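Local coordinates for amine Dehydrogenase (Pseudomonas putida, PDB 1JMX), which probably carries out electron transfer through two covalently bound c-type hemes, as the alpha subunit of a quinohemoprotein amine dehydrogenase, at residues 28-33 / 116-121; 68-73 / 109-114; 77-82 / 252-257. One frame throughout, in Å; residues are numbered along the deposited sequence.

Overall arrangement
The three contacts step from the heme-binding region toward the beta barrel of 182-280. Contacts 1 and 2, with centres about 10 Å apart, share the two-stranded sheet of 31-32 and 112-113: contact 1 brings the residues around strand 31-32 to helix 116-129, contact 2 the loop after helix 54-67 to strand 112-113. Both segments of contact 2 fall between those of contact 1. Contact 3, its centre about 12 Å from that of contact 2 and about 22 Å from that of contact 1, joins 77-82, between the segments of contact 2, to 252-257, which follows every other segment, so it crosses both. Leu111 and Met82 link the heme surroundings to the barrel.

Contact 1: 28-33 / 116-121. With HEC (heme c), chain F.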
loop_
_atom_site.group_PDB
_atom_site.type_symbol
_atom_site.label_atom_id
_atom_site.label_comp_id
_atom_site.label_asym_id
_atom_site.label_seq_id
_atom_site.Cartn_x
_atom_site.Cartn_y
_atom_site.Cartn_z
ATOM N N SER A 28 -22.848 10.897 13.794
ATOM C CA SER A 28 -22.751 12.066 14.661
ATOM C C SER A 28 -21.779 11.936 15.828
ATOM O O SER A 28 -21.839 12.722 16.770
ATOM C CB SER A 28 -24.137 12.414 15.202
ATOM O OG SER A 28 -25.079 12.477 14.151
ATOM N N HIS A 29 -20.858 10.984 15.752
ATOM C CA HIS A 29 -19.919 10.759 16.845
ATOM C C HIS A 29 -18.478 10.703 16.350
ATOM O O HIS A 29 -17.601 10.120 16.993
ATOM C CB HIS A 29 -20.290 9.455 17.548
ATOM C CG HIS A 29 -21.760 9.296 17.760
ATOM N ND1 HIS A 29 -22.406 9.771 18.877
ATOM C CD2 HIS A 29 -22.722 8.780 16.961
ATOM C CE1 HIS A 29 -23.704 9.561 18.758
ATOM N NE2 HIS A 29 -23.922 8.960 17.603
ATOM N N GLN A 30 -18.257 11.323 15.195
ATOM C CA GLN A 30 -16.951 11.368 14.569
ATOM C C GLN A 30 -16.771 12.718 13.871
ATOM O O GLN A 30 -17.741 13.311 13.396
ATOM C CB GLN A 30 -16.844 10.245 13.531
ATOM C CG GLN A 30 -17.036 8.838 14.079
ATOM C CD GLN A 30 -17.089 7.789 12.988
ATOM O OE1 GLN A 30 -16.843 8.081 11.818
ATOM N NE2 GLN A 30 -17.426 6.567 13.362
ATOM N N ARG A 31 -15.536 13.215 13.849
ATOM C CA ARG A 31 -15.206 14.480 13.171
ATOM C C ARG A 31 -14.058 14.186 12.221
ATOM O O ARG A 31 -13.090 13.537 12.606
ATOM C CB ARG A 31 -14.805 15.574 14.165
ATOM C CG ARG A 31 -15.950 16.037 15.040
ATOM C CD ARG A 31 -15.637 17.304 15.797
ATOM N NE ARG A 31 -14.685 17.112 16.882
ATOM C CZ ARG A 31 -13.439 17.570 16.861
ATOM N NH1 ARG A 31 -13.001 18.235 15.802
ATOM N NH2 ARG A 31 -12.651 17.423 17.918
ATOM N N LYS A 32 -14.192 14.614 10.972
ATOM C CA LYS A 32 -13.160 14.362 9.967
ATOM C C LYS A 32 -12.999 15.555 9.022
ATOM O O LYS A 32 -13.774 16.519 9.062
ATOM C CB LYS A 32 -13.531 13.141 9.107
ATOM C CG LYS A 32 -14.247 11.997 9.812
ATOM C CD LYS A 32 -14.814 11.030 8.780
ATOM C CE LYS A 32 -15.767 10.015 9.395
ATOM N NZ LYS A 32 -15.084 8.829 9.917
ATOM N N THR A 33 -12.004 15.456 8.147
ATOM C CA THR A 33 -11.737 16.485 7.148
ATOM C C THR A 33 -12.741 16.262 6.013
ATOM O O THR A 33 -13.454 15.256 6.007
ATOM C CB THR A 33 -10.295 16.348 6.568
ATOM O OG1 THR A 33 -10.157 15.090 5.896
ATOM C CG2 THR A 33 -9.251 16.456 7.670
ATOM N N ALA A 116 -13.636 6.972 22.449
ATOM C CA ALA A 116 -13.121 5.604 22.519
ATOM C C ALA A 116 -13.971 4.517 21.859
ATOM O O ALA A 116 -13.422 3.624 21.218
ATOM C CB ALA A 116 -12.808 5.226 23.959
ATOM N N LYS A 117 -15.295 4.588 22.001
ATOM C CA LYS A 117 -16.175 3.574 21.410
ATOM C C LYS A 117 -16.155 3.581 19.888
ATOM O O LYS A 117 -16.310 2.531 19.256
ATOM C CB LYS A 117 -17.608 3.724 21.930
ATOM C CG LYS A 117 -18.647 2.786 21.281
ATOM C CD LYS A 117 -18.295 1.291 21.416
ATOM C CE LYS A 117 -18.216 0.834 22.874
ATOM N NZ LYS A 117 -17.980 -0.649 23.024
ATOM N N GLU A 118 -15.980 4.762 19.302
ATOM C CA GLU A 118 -15.923 4.890 17.851
ATOM C C GLU A 118 -14.574 4.389 17.331
ATOM O O GLU A 118 -14.476 3.950 16.186
ATOM C CB GLU A 118 -16.183 6.333 17.424
ATOM C CG GLU A 118 -17.563 6.849 17.823
ATOM C CD GLU A 118 -18.689 6.080 17.160
ATOM O OE1 GLU A 118 -18.647 5.936 15.933
ATOM O OE2 GLU A 118 -19.619 5.624 17.855
ATOM N N TRP A 119 -13.545 4.452 18.177
ATOM C CA TRP A 119 -12.218 3.955 17.822
ATOM C C TRP A 119 -12.262 2.433 17.955
ATOM O O TRP A 119 -11.593 1.722 17.206
ATOM C CB TRP A 119 -11.119 4.522 18.745
ATOM C CG TRP A 119 -10.637 5.916 18.406
ATOM C CD1 TRP A 119 -10.632 6.999 19.237
ATOM C CD2 TRP A 119 -10.069 6.365 17.161
ATOM N NE1 TRP A 119 -10.098 8.093 18.593
ATOM C CE2 TRP A 119 -9.747 7.736 17.318
ATOM C CE3 TRP A 119 -9.802 5.747 15.931
ATOM C CZ2 TRP A 119 -9.174 8.499 16.292
ATOM C CZ3 TRP A 119 -9.229 6.511 14.905
ATOM C CH2 TRP A 119 -8.925 7.872 15.098
ATOM N N GLU A 120 -13.056 1.945 18.914
ATOM C CA GLU A 120 -13.215 0.507 19.132
ATOM C C GLU A 120 -13.999 -0.122 17.967
ATOM O O GLU A 120 -13.666 -1.217 17.510
ATOM C CB GLU A 120 -13.938 0.230 20.448
ATOM C CG GLU A 120 -14.013 -1.250 20.772
ATOM C CD GLU A 120 -15.058 -1.582 21.826
ATOM O OE1 GLU A 120 -15.955 -2.411 21.544
ATOM O OE2 GLU A 120 -14.989 -1.022 22.934
ATOM N N HIS A 121 -15.032 0.576 17.493
ATOM C CA HIS A 121 -15.835 0.100 16.365
ATOM C C HIS A 121 -14.949 0.048 15.128
ATOM O O HIS A 121 -15.090 -0.846 14.294
ATOM C CB HIS A 121 -17.003 1.042 16.068
ATOM C CG HIS A 121 -18.176 0.875 16.979
ATOM N ND1 HIS A 121 -18.563 -0.349 17.482
ATOM C CD2 HIS A 121 -19.070 1.775 17.452
ATOM C CE1 HIS A 121 -19.642 -0.197 18.226
ATOM N NE2 HIS A 121 -19.971 1.084 18.224
HETATM FE FE HEC F . -22.797 3.911 7.086
HETATM C CHA HEC F . -20.434 2.783 9.209
HETATM C CHB HEC F . -21.660 7.071 7.483
HETATM C CHC HEC F . -25.208 5.049 4.952
HETATM C CHD HEC F . -23.965 0.709 6.687
HETATM N NA HEC F . -21.359 4.745 8.122
HETATM C C1A HEC F . -20.459 4.139 8.960
HETATM C C2A HEC F . -19.547 5.111 9.548
HETATM C C3A HEC F . -19.898 6.310 9.057
HETATM C C4A HEC F . -21.020 6.084 8.172
HETATM C CMA HEC F . -19.241 7.638 9.376
HETATM C CAA HEC F . -18.428 4.805 10.517
HETATM C CBA HEC F . -17.129 4.683 9.753
HETATM C CGA HEC F . -15.940 4.370 10.641
HETATM O O1A HEC F . -16.103 4.239 11.866
HETATM O O2A HEC F . -14.824 4.254 10.100
HETATM N NB HEC F . -23.318 5.663 6.370
HETATM C C1B HEC F . -22.732 6.903 6.637
HETATM C C2B HEC F . -23.363 7.987 5.963
HETATM C C3B HEC F . -24.382 7.416 5.253
HETATM C C4B HEC F . -24.344 5.982 5.496
HETATM C CMB HEC F . -22.967 9.476 6.050
HETATM C CAB HEC F . -25.344 8.215 4.396
HETATM C CBB HEC F . -24.944 8.566 2.960
HETATM N NC HEC F . -24.264 3.059 6.044
HETATM C C1C HEC F . -25.175 3.686 5.203
HETATM C C2C HEC F . -26.097 2.746 4.617
HETATM C C3C HEC F . -25.772 1.544 5.101
HETATM C C4C HEC F . -24.617 1.729 5.986
HETATM C CMC HEC F . -27.228 3.093 3.648
HETATM C CAC HEC F . -26.639 0.304 4.944
HETATM C CBC HEC F . -26.540 -0.597 3.729
HETATM N ND HEC F . -22.306 2.115 7.792
HETATM C C1D HEC F . -22.878 0.889 7.535
HETATM C C2D HEC F . -22.203 -0.192 8.266
HETATM C C3D HEC F . -21.211 0.430 8.966
HETATM C C4D HEC F . -21.293 1.829 8.666
HETATM C CMD HEC F . -22.550 -1.686 8.237
HETATM C CAD HEC F . -20.176 -0.187 9.905
HETATM C CBD HEC F . -18.927 -0.748 9.244
HETATM C CGD HEC F . -18.168 0.277 8.437
HETATM O O1D HEC F . -18.202 0.215 7.206
HETATM O O2D HEC F . -17.525 1.158 9.026
#
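The amide of Gln30 and the carboxylate of Glu118 meet with their planes 46° apart, the carboxylate oxygen lying close to the plane of the amide. Ser28 CB lies over one face of the His29 ring, and Glu118 OE2 approaches that ring obliquely. The His121 ring carries Lys117 CD on one face and has Glu118 OE2 at its edge, in plane. Gln30 NE2 donates to the anti lone pair of Glu118 OE1 at 2.9 Å with an N-H...O angle of 159°, and to propionate atom O1A of the heme c in chain F at 3.1 Å. From the other end of the amide, Gln30 OE1 accepts from Lys32 NZ at 2.7 Å, which fixes the flip of the group. Glu118 CG, set anti to the carbonyl carbon (chi1 -62°), lies 3.4 Å from His29 O, a buried carbonyl with no polar partner. Arg26 forms a salt bridge with Glu118 OE1, and His29 NE2 bonds to Glu19. Helix 116-129 turns Glu118 toward the residues leading into strand 31-32, which pairs with strand 112-113, while Trp119 of the same helix packs on Val153 and Leu156 of helix 144-159.

Contact 2: 68-73 / 109-114; sequences QGLAPS and VALQRR. With HEC (heme c), chain E.
Leu70 spreads its two methyl branches over the Leu111 carbonyl and side chain and the aliphatic part of Arg113. CD1 of Leu70 lies 3.4 Å from Leu111 O and also reaches the CD2 methyl of Leu111, while Leu70 CD2 rests 3.6 Å from Arg113 CG. The Leu70 and Arg113 side chains cross at about a right angle. Arg113 bends at chi2 (-59°), and this turn carries its guanidinium back over its own segment. There Arg113 NH1 donates to Ala110 O at 2.7 Å and to Gln112 O at 3.0 Å; both oxygens lie near the guanidinium plane, yet the nitrogen stands above each carbonyl plane, off the lone pairs.

Gln112 leaves the backbone away from 68-73, and its amide reaches the heme c of chain E. Its OE1 is gripped side-on by Arg114, with NE and NH2 each 2.9 Å from Gln112 OE1, and takes a further hydrogen bond from Lys32 NZ. The NE line runs nearly along the C=O axis, whereas NH2 uses a lone pair in the carbonyl plane. Held this way, Gln112 NE2 sits 3.4 Å from the heme methyl CMA; Val109 meets another methyl of that heme, CMB, with both of its branches. Cut back to alanine, Gln112 would no longer offer OE1, which would probably leave Arg114 NE and Lys32 NZ each short of an acceptor and open a gap beside CMA.

Arg114 NH1 also donates to a propionate of the other heme and to Glu118 O, and Leu70 O accepts from Tyr236 OH near the barrel. Between the two segments the contact is apolar; the Gln112-Arg114 pair shapes the heme-facing side, where the neutral Gln112 OE1 probably offsets part of the positive charge of Arg114 and Lys32, and the propionate probably balances Arg114 further.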
loop_
_atom_site.group_PDB
_atom_site.type_symbol
_atom_site.label_atom_id
_atom_site.label_comp_id
_atom_site.label_asym_id
_atom_site.label_seq_id
_atom_site.Cartn_x
_atom_site.Cartn_y
_atom_site.Cartn_z
ATOM N N GLN A 68 -19.265 18.625 11.528
ATOM C CA GLN A 68 -18.274 17.824 12.232
ATOM C C GLN A 68 -16.913 17.825 11.552
ATOM O O GLN A 68 -16.496 16.843 10.941
ATOM C CB GLN A 68 -18.801 16.402 12.390
ATOM C CG GLN A 68 -20.031 16.312 13.280
ATOM C CD GLN A 68 -20.992 15.246 12.818
ATOM O OE1 GLN A 68 -22.206 15.451 12.814
ATOM N NE2 GLN A 68 -20.459 14.108 12.405
ATOM N N GLY A 69 -16.224 18.950 11.668
ATOM C CA GLY A 69 -14.908 19.077 11.080
ATOM C C GLY A 69 -13.855 19.193 12.161
ATOM O O GLY A 69 -14.125 18.957 13.338
ATOM N N LEU A 70 -12.641 19.535 11.755
ATOM C CA LEU A 70 -11.547 19.684 12.699
ATOM C C LEU A 70 -11.151 21.152 12.786
ATOM O O LEU A 70 -11.270 21.893 11.817
ATOM C CB LEU A 70 -10.324 18.881 12.240
ATOM C CG LEU A 70 -10.422 17.392 11.927
ATOM C CD1 LEU A 70 -9.030 16.863 11.633
ATOM C CD2 LEU A 70 -11.020 16.644 13.091
ATOM N N ALA A 71 -10.713 21.578 13.960
ATOM C CA ALA A 71 -10.239 22.939 14.120
ATOM C C ALA A 71 -8.905 22.996 13.354
ATOM O O ALA A 71 -8.287 21.962 13.095
ATOM C CB ALA A 71 -10.028 23.250 15.592
ATOM N N PRO A 72 -8.471 24.196 12.941
ATOM C CA PRO A 72 -7.209 24.305 12.211
ATOM C C PRO A 72 -6.039 23.637 12.933
ATOM O O PRO A 72 -5.311 22.852 12.338
ATOM C CB PRO A 72 -7.025 25.815 12.092
ATOM C CG PRO A 72 -8.431 26.294 11.969
ATOM C CD PRO A 72 -9.124 25.512 13.047
ATOM N N SER A 73 -5.908 23.902 14.228
ATOM C CA SER A 73 -4.828 23.337 15.023
ATOM C C SER A 73 -4.884 21.818 15.170
ATOM O O SER A 73 -3.914 21.203 15.593
ATOM C CB SER A 73 -4.773 24.003 16.396
ATOM O OG SER A 73 -5.952 23.761 17.132
ATOM N N VAL A 109 -5.295 8.633 10.170
ATOM C CA VAL A 109 -5.783 8.392 11.517
ATOM C C VAL A 109 -5.836 9.708 12.298
ATOM O O VAL A 109 -6.847 10.025 12.920
ATOM C CB VAL A 109 -4.844 7.408 12.257
ATOM C CG1 VAL A 109 -5.311 7.181 13.680
ATOM C CG2 VAL A 109 -4.755 6.098 11.501
ATOM N N ALA A 110 -4.741 10.468 12.248
ATOM C CA ALA A 110 -4.617 11.746 12.949
ATOM C C ALA A 110 -5.542 12.845 12.426
ATOM O O ALA A 110 -5.758 13.847 13.102
ATOM C CB ALA A 110 -3.173 12.214 12.923
ATOM N N LEU A 111 -6.092 12.658 11.230
ATOM C CA LEU A 111 -7.006 13.638 10.653
ATOM C C LEU A 111 -8.461 13.352 11.030
ATOM O O LEU A 111 -9.392 13.785 10.351
ATOM C CB LEU A 111 -6.832 13.725 9.133
ATOM C CG LEU A 111 -5.593 14.504 8.691
ATOM C CD1 LEU A 111 -5.333 14.291 7.220
ATOM C CD2 LEU A 111 -5.767 15.983 9.009
ATOM N N GLN A 112 -8.637 12.615 12.124
ATOM C CA GLN A 112 -9.956 12.270 12.644
ATOM C C GLN A 112 -9.990 12.394 14.168
ATOM O O GLN A 112 -8.972 12.259 14.841
ATOM C CB GLN A 112 -10.368 10.852 12.222
ATOM C CG GLN A 112 -10.586 10.683 10.724
ATOM C CD GLN A 112 -11.450 9.488 10.383
ATOM O OE1 GLN A 112 -12.182 8.977 11.228
ATOM N NE2 GLN A 112 -11.386 9.049 9.134
ATOM N N ARG A 113 -11.167 12.708 14.693
ATOM C CA ARG A 113 -11.380 12.848 16.128
ATOM C C ARG A 113 -12.583 11.973 16.503
ATOM O O ARG A 113 -13.655 12.093 15.914
ATOM C CB ARG A 113 -11.628 14.318 16.481
ATOM C CG ARG A 113 -10.404 15.217 16.334
ATOM C CD ARG A 113 -9.288 14.726 17.231
ATOM N NE ARG A 113 -8.091 15.560 17.185
ATOM C CZ ARG A 113 -7.168 15.514 16.226
ATOM N NH1 ARG A 113 -7.301 14.674 15.203
ATOM N NH2 ARG A 113 -6.085 16.277 16.310
ATOM N N ARG A 114 -12.392 11.063 17.451
ATOM C CA ARG A 114 -13.462 10.146 17.857
ATOM C C ARG A 114 -13.385 9.745 19.319
ATOM O O ARG A 114 -12.312 9.779 19.921
ATOM C CB ARG A 114 -13.359 8.831 17.076
ATOM C CG ARG A 114 -13.329 8.915 15.577
ATOM C CD ARG A 114 -13.030 7.544 15.030
ATOM N NE ARG A 114 -13.096 7.489 13.581
ATOM C CZ ARG A 114 -13.632 6.485 12.901
ATOM N NH1 ARG A 114 -14.159 5.450 13.539
ATOM N NH2 ARG A 114 -13.603 6.497 11.580
HETATM FE FE HEC E . -7.234 1.664 8.481
HETATM C CHA HEC E . -9.489 3.076 6.460
HETATM C CHB HEC E . -7.999 3.945 10.850
HETATM C CHC HEC E . -5.087 0.147 10.617
HETATM C CHD HEC E . -6.506 -0.659 6.066
HETATM N NA HEC E . -8.451 3.189 8.613
HETATM C C1A HEC E . -9.319 3.648 7.677
HETATM C C2A HEC E . -10.047 4.798 8.135
HETATM C C3A HEC E . -9.612 5.050 9.368
HETATM C C4A HEC E . -8.634 4.041 9.668
HETATM C CMA HEC E . -10.078 6.169 10.283
HETATM C CAA HEC E . -11.106 5.539 7.350
HETATM C CBA HEC E . -12.406 5.264 8.104
HETATM C CGA HEC E . -13.664 5.862 7.527
HETATM O O1A HEC E . -13.641 6.521 6.502
HETATM O O2A HEC E . -14.701 5.650 8.119
HETATM N NB HEC E . -6.663 1.977 10.317
HETATM C C1B HEC E . -7.084 2.985 11.185
HETATM C C2B HEC E . -6.496 2.909 12.479
HETATM C C3B HEC E . -5.686 1.814 12.438
HETATM C C4B HEC E . -5.772 1.253 11.084
HETATM C CMB HEC E . -6.761 3.859 13.666
HETATM C CAB HEC E . -4.885 1.332 13.639
HETATM C CBB HEC E . -5.436 0.088 14.343
HETATM N NC HEC E . -6.032 0.100 8.352
HETATM C C1C HEC E . -5.199 -0.387 9.337
HETATM C C2C HEC E . -4.457 -1.529 8.889
HETATM C C3C HEC E . -4.829 -1.754 7.627
HETATM C C4C HEC E . -5.831 -0.752 7.284
HETATM C CMC HEC E . -3.440 -2.308 9.727
HETATM C CAC HEC E . -4.162 -2.786 6.743
HETATM C CBC HEC E . -4.672 -4.214 6.705
HETATM N ND HEC E . -7.861 1.279 6.657
HETATM C C1D HEC E . -7.474 0.289 5.777
HETATM C C2D HEC E . -8.224 0.365 4.521
HETATM C C3D HEC E . -9.067 1.445 4.695
HETATM C C4D HEC E . -8.813 1.970 5.977
HETATM C CMD HEC E . -8.080 -0.560 3.316
HETATM C CAD HEC E . -10.126 2.076 3.782
HETATM C CBD HEC E . -10.280 1.520 2.406
HETATM C CGD HEC E . -9.478 2.306 1.423
HETATM O O1D HEC E . -8.480 2.940 1.835
HETATM O O2D HEC E . -9.833 2.302 0.223
#

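Contact 3: 77-82 / 252-257; sequences GVRYAM and VFAALD
Apolar packing joins Met82 to Val252, with Met82 CB 3.9 Å from Val252 CG1. Both methyls of Val252, CG1 and CG2, lie 3.6 Å from Met82 O, a van der Waals contact with the carbonyl. A further kind of contact sandwiches the flat guanidinium of Arg79 between aliphatic carbons, Met82 CE 3.6 Å above one face and Ala254 CB 3.5 Å above the opposite face, each toward the rim. The turn at chi3 (60°) of Arg79 swings this group across to the strand, and the bent end of Met82 folds back under it.

Polar linkage across the contact runs through a water at the guanidinium edge, in plane. Arg79 NH2 donates to it at 2.8 Å, and the water in turn donates to Val252 O at 3.0 Å. Arg79 NH1 has its strongest partner outside the two segments, a salt bridge to Glu237, and also hydrogen-bonds to Thr75 OG1.

The contact joins the heme-binding region to the eight-stranded barrel. Segment 77-82, with a type I turn from Val78 to Ala81, lies between helix 107-110, where Val78 and Ala81 touch Ala107, and barrel strand 247-256, which carries Val252 and Ala254 and is paired with strands 237-244 and 259-266.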
loop_
_atom_site.group_PDB
_atom_site.type_symbol
_atom_site.label_atom_id
_atom_site.label_comp_id
_atom_site.label_asym_id
_atom_site.label_seq_id
_atom_site.Cartn_x
_atom_site.Cartn_y
_atom_site.Cartn_z
ATOM N N GLY A 77 0.528 19.724 11.255
ATOM C CA GLY A 77 1.502 18.661 11.075
ATOM C C GLY A 77 1.086 17.478 10.218
ATOM O O GLY A 77 1.929 16.653 9.870
ATOM N N VAL A 78 -0.198 17.371 9.891
ATOM C CA VAL A 78 -0.671 16.264 9.062
ATOM C C VAL A 78 -1.416 16.739 7.808
ATOM O O VAL A 78 -2.100 15.953 7.147
ATOM C CB VAL A 78 -1.527 15.224 9.878
ATOM C CG1 VAL A 78 -0.628 14.376 10.758
ATOM C CG2 VAL A 78 -2.568 15.916 10.737
ATOM N N ARG A 79 -1.220 18.006 7.442
ATOM C CA ARG A 79 -1.875 18.559 6.268
ATOM C C ARG A 79 -1.324 18.019 4.944
ATOM O O ARG A 79 -1.982 18.121 3.913
ATOM C CB ARG A 79 -1.839 20.092 6.301
ATOM C CG ARG A 79 -2.601 20.699 7.483
ATOM C CD ARG A 79 -2.826 22.200 7.310
ATOM N NE ARG A 79 -3.604 22.493 6.109
ATOM C CZ ARG A 79 -4.930 22.426 6.040
ATOM N NH1 ARG A 79 -5.639 22.095 7.108
ATOM N NH2 ARG A 79 -5.547 22.615 4.884
ATOM N N TYR A 80 -0.137 17.419 4.986
ATOM C CA TYR A 80 0.491 16.846 3.796
ATOM C C TYR A 80 -0.361 15.761 3.146
ATOM O O TYR A 80 -0.243 15.511 1.948
ATOM C CB TYR A 80 1.878 16.275 4.118
ATOM C CG TYR A 80 1.902 15.198 5.187
ATOM C CD1 TYR A 80 2.164 15.523 6.516
ATOM C CD2 TYR A 80 1.653 13.856 4.875
ATOM C CE1 TYR A 80 2.176 14.551 7.512
ATOM C CE2 TYR A 80 1.663 12.865 5.870
ATOM C CZ TYR A 80 1.923 13.227 7.185
ATOM O OH TYR A 80 1.922 12.286 8.185
ATOM N N ALA A 81 -1.209 15.112 3.944
ATOM C CA ALA A 81 -2.093 14.048 3.451
ATOM C C ALA A 81 -3.157 14.611 2.508
ATOM O O ALA A 81 -3.398 14.054 1.437
ATOM C CB ALA A 81 -2.746 13.305 4.623
ATOM N N MET A 82 -3.782 15.718 2.911
ATOM C CA MET A 82 -4.808 16.371 2.095
ATOM C C MET A 82 -4.144 17.046 0.898
ATOM O O MET A 82 -4.743 17.165 -0.170
ATOM C CB MET A 82 -5.573 17.421 2.908
ATOM C CG MET A 82 -6.393 16.864 4.061
ATOM S SD MET A 82 -7.184 18.154 5.056
ATOM C CE MET A 82 -5.828 18.620 6.100
ATOM N N VAL A 252 -5.596 22.832 -2.491
ATOM C CA VAL A 252 -5.928 22.410 -1.140
ATOM C C VAL A 252 -5.187 23.386 -0.227
ATOM O O VAL A 252 -3.987 23.233 0.044
ATOM C CB VAL A 252 -5.500 20.945 -0.871
ATOM C CG1 VAL A 252 -5.735 20.580 0.580
ATOM C CG2 VAL A 252 -6.263 20.001 -1.793
ATOM N N PHE A 253 -5.887 24.447 0.159
ATOM C CA PHE A 253 -5.304 25.471 1.014
ATOM C C PHE A 253 -6.063 25.575 2.318
ATOM O O PHE A 253 -7.176 25.064 2.458
ATOM C CB PHE A 253 -5.359 26.861 0.352
ATOM C CG PHE A 253 -4.817 26.915 -1.049
ATOM C CD1 PHE A 253 -3.752 26.118 -1.444
ATOM C CD2 PHE A 253 -5.390 27.773 -1.984
ATOM C CE1 PHE A 253 -3.268 26.168 -2.747
ATOM C CE2 PHE A 253 -4.910 27.830 -3.288
ATOM C CZ PHE A 253 -3.846 27.022 -3.667
ATOM N N ALA A 254 -5.423 26.236 3.272
ATOM C CA ALA A 254 -6.002 26.513 4.566
ATOM C C ALA A 254 -6.030 28.028 4.511
ATOM O O ALA A 254 -4.995 28.661 4.338
ATOM C CB ALA A 254 -5.101 26.040 5.671
ATOM N N ALA A 255 -7.236 28.585 4.512
ATOM C CA ALA A 255 -7.448 30.025 4.460
ATOM C C ALA A 255 -7.690 30.547 5.864
ATOM O O ALA A 255 -8.780 30.396 6.418
ATOM C CB ALA A 255 -8.636 30.342 3.560
ATOM N N LEU A 256 -6.664 31.162 6.436
ATOM C CA LEU A 256 -6.740 31.698 7.788
ATOM C C LEU A 256 -6.083 33.075 7.913
ATOM O O LEU A 256 -4.983 33.285 7.399
ATOM C CB LEU A 256 -6.043 30.735 8.753
ATOM C CG LEU A 256 -6.594 29.313 8.876
ATOM C CD1 LEU A 256 -5.575 28.430 9.589
ATOM C CD2 LEU A 256 -7.943 29.336 9.605
ATOM N N ASP A 257 -6.766 34.008 8.580
ATOM C CA ASP A 257 -6.225 35.351 8.819
ATOM C C ASP A 257 -5.829 36.081 7.512
ATOM O O ASP A 257 -4.790 36.739 7.440
ATOM C CB ASP A 257 -5.043 35.199 9.812
ATOM C CG ASP A 257 -4.236 36.479 10.011
ATOM O OD1 ASP A 257 -4.714 37.403 10.713
ATOM O OD2 ASP A 257 -3.097 36.541 9.478
HETATM O O HOH W 1 -3.510 23.044 2.972
#